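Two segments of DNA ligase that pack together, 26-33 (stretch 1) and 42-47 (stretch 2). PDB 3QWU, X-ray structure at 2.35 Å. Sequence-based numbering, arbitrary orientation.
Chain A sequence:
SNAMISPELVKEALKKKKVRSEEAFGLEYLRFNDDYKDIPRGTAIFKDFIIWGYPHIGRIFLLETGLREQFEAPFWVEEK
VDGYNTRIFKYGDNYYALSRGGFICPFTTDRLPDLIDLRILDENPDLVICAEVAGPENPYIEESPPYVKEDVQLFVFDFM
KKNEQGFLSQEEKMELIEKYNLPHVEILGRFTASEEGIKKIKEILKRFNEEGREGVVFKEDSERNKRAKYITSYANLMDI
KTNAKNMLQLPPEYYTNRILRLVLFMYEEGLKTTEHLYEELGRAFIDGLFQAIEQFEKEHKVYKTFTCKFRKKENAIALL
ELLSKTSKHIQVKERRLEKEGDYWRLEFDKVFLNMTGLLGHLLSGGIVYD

Stretch 1, residues 26-33: GLEYLRFN
Stretch 2 (42-47) GTAIFK

Residues 27-32 form an extended strand, and 42-47 runs back along it, antiparallel, burying 513 Å² in all. The register pairs Leu30 with Ile45 (CA-CA 5.0 Å) and Arg31 with Ala44 (4.6 Å). Leu30 and Ile45 are the hydrogen-bonded pair: Leu30 N donates to Ile45 O at 3.0 Å, and Ile45 N to Leu30 O at 2.8 Å. Two residues on, Phe32 N donates to Thr43 O at 2.8 Å and Gly42 N to Phe32 O at 2.9 Å. All four bonds are nearly straight, with angles of 167-173°. Gly42 adopts phi/psi 99/-12, where a CB would jam against the preceding carbonyl, so glycine suits this turn into the strand.

Phe32, Ile45 and Phe46 cover the most surface. Phe32 (phi/psi -77/108; chi1 -87°, chi2 89°) points toward the partner; its CD1 lies 3.6 Å from Thr43 CB and its CE1 3.9 Å from Ile45 CD1. Ile45 (-104/113; m, t) shares its face of the sheet with Leu30 (-106/138; m, p), their CB atoms 4.0 Å apart. Beta-branched isoleucine favours this extended backbone, and its CD1 reaches the Phe32 ring.

Phe46 (-104/164; chi1 -66°, chi2 -89°) starts sideways, but its ring end comes nearer. Tyr29 (-150/166; chi1 65°, chi2 114°) sets its CB over the Phe46 ring, 4.0 Å from the centroid. The two rings are tilted by only 14° but slid apart, centroids 5.1 Å from each other, so they barely overlap. Leu27 (-112/139; m, p) brings CD2 to 3.5 Å from Phe46 CE1, an apolar contact suited to a branched aliphatic side chain.

Ala44 (-127/122) and Arg31 (-128/126; t, t, p, chi4 85°) share the other face; the small methyl of Ala44 sits with CB 4.2 Å from Tyr29 CD1. Farther along, a water bridges Glu28 O and Lys47 N, 3.0 Å from each.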

# COMPACT_ATOMS: atom_id res chain seq x y z
N GLY A 26 28.33 -23.25 16.70
CA GLY A 26 28.46 -24.50 17.45
C GLY A 26 27.22 -24.87 18.25
O GLY A 26 27.22 -25.86 18.98
N LEU A 27 26.17 -24.10 18.13
CA LEU A 27 24.98 -24.30 18.92
C LEU A 27 23.90 -24.77 17.99
O LEU A 27 23.76 -24.23 16.88
CB LEU A 27 24.50 -23.01 19.60
CG LEU A 27 25.33 -22.31 20.68
CD1 LEU A 27 26.62 -21.72 20.11
CD2 LEU A 27 24.49 -21.19 21.34
N GLU A 28 23.13 -25.74 18.45
CA GLU A 28 21.99 -26.27 17.72
C GLU A 28 20.77 -25.86 18.52
O GLU A 28 20.75 -26.07 19.73
CB GLU A 28 22.09 -27.78 17.63
CG GLU A 28 21.50 -28.33 16.35
CD GLU A 28 21.82 -29.83 16.15
OE1 GLU A 28 22.75 -30.37 16.80
OE2 GLU A 28 21.12 -30.45 15.33
N TYR A 29 19.78 -25.24 17.87
CA TYR A 29 18.64 -24.68 18.60
C TYR A 29 17.38 -24.68 17.77
O TYR A 29 17.43 -24.93 16.56
CB TYR A 29 18.96 -23.26 19.16
CG TYR A 29 19.20 -22.14 18.14
CD1 TYR A 29 18.32 -21.06 18.00
CD2 TYR A 29 20.33 -22.14 17.34
CE1 TYR A 29 18.57 -20.02 17.08
CE2 TYR A 29 20.59 -21.11 16.41
CZ TYR A 29 19.71 -20.05 16.28
OH TYR A 29 20.00 -19.08 15.34
N LEU A 30 16.24 -24.47 18.42
CA LEU A 30 14.95 -24.32 17.74
C LEU A 30 14.57 -22.85 17.78
O LEU A 30 14.76 -22.19 18.81
CB LEU A 30 13.90 -25.18 18.41
CG LEU A 30 14.15 -26.70 18.31
CD1 LEU A 30 15.24 -27.22 19.33
CD2 LEU A 30 12.87 -27.45 18.49
N ARG A 31 14.05 -22.34 16.66
CA ARG A 31 13.77 -20.91 16.51
C ARG A 31 12.35 -20.66 16.05
O ARG A 31 11.92 -21.21 15.04
CB ARG A 31 14.70 -20.31 15.46
CG ARG A 31 14.51 -18.83 15.22
CD ARG A 31 15.49 -18.31 14.20
NE ARG A 31 15.14 -18.70 12.83
CZ ARG A 31 14.29 -18.05 12.03
NH1 ARG A 31 13.64 -16.98 12.42
NH2 ARG A 31 14.09 -18.49 10.80
N PHE A 32 11.62 -19.84 16.79
CA PHE A 32 10.26 -19.46 16.41
C PHE A 32 10.27 -18.42 15.30
O PHE A 32 10.62 -17.25 15.52
CB PHE A 32 9.46 -18.96 17.62
CG PHE A 32 8.78 -20.06 18.37
CD1 PHE A 32 9.43 -20.73 19.39
CD2 PHE A 32 7.51 -20.48 18.01
CE1 PHE A 32 8.79 -21.77 20.07
CE2 PHE A 32 6.86 -21.54 18.66
CZ PHE A 32 7.49 -22.19 19.69
N ASN A 33 9.90 -18.85 14.10
CA ASN A 33 9.98 -17.99 12.93
C ASN A 33 8.82 -17.01 12.87
O ASN A 33 8.96 -15.91 12.35
CB ASN A 33 10.00 -18.84 11.66
CG ASN A 33 10.15 -18.01 10.41
OD1 ASN A 33 11.24 -17.53 10.12
ND2 ASN A 33 9.06 -17.82 9.67
N GLY A 42 10.84 -15.16 17.50
CA GLY A 42 12.16 -14.85 18.00
C GLY A 42 12.55 -15.72 19.17
O GLY A 42 13.71 -15.75 19.58
N THR A 43 11.57 -16.43 19.71
CA THR A 43 11.80 -17.34 20.81
C THR A 43 12.74 -18.42 20.33
O THR A 43 12.58 -18.94 19.22
CB THR A 43 10.46 -17.91 21.33
OG1 THR A 43 9.70 -16.81 21.86
CG2 THR A 43 10.65 -19.00 22.38
N ALA A 44 13.76 -18.69 21.14
CA ALA A 44 14.87 -19.57 20.79
C ALA A 44 14.95 -20.57 21.90
O ALA A 44 15.09 -20.17 23.05
CB ALA A 44 16.15 -18.81 20.76
N ILE A 45 14.84 -21.85 21.56
CA ILE A 45 14.90 -22.93 22.53
C ILE A 45 16.27 -23.59 22.43
O ILE A 45 16.57 -24.22 21.41
CB ILE A 45 13.81 -24.03 22.29
CG1 ILE A 45 12.41 -23.39 22.27
CG2 ILE A 45 13.91 -25.15 23.36
CD1 ILE A 45 11.31 -24.27 21.70
N PHE A 46 17.07 -23.45 23.48
CA PHE A 46 18.34 -24.12 23.58
C PHE A 46 18.21 -25.28 24.53
O PHE A 46 17.26 -25.34 25.30
CB PHE A 46 19.39 -23.14 24.09
CG PHE A 46 19.68 -22.01 23.13
CD1 PHE A 46 20.66 -22.15 22.15
CD2 PHE A 46 18.97 -20.82 23.21
CE1 PHE A 46 20.97 -21.10 21.27
CE2 PHE A 46 19.26 -19.76 22.34
CZ PHE A 46 20.27 -19.92 21.35
N LYS A 47 19.15 -26.20 24.50
CA LYS A 47 19.02 -27.41 25.33
C LYS A 47 18.92 -27.05 26.82
O LYS A 47 18.16 -27.68 27.56
CB LYS A 47 20.18 -28.37 25.06
CG LYS A 47 20.17 -29.68 25.92
CD LYS A 47 21.24 -29.67 27.06
CE LYS A 47 20.95 -30.70 28.19
NZ LYS A 47 21.52 -30.21 29.49
O HOH W 1 21.48 -25.79 22.59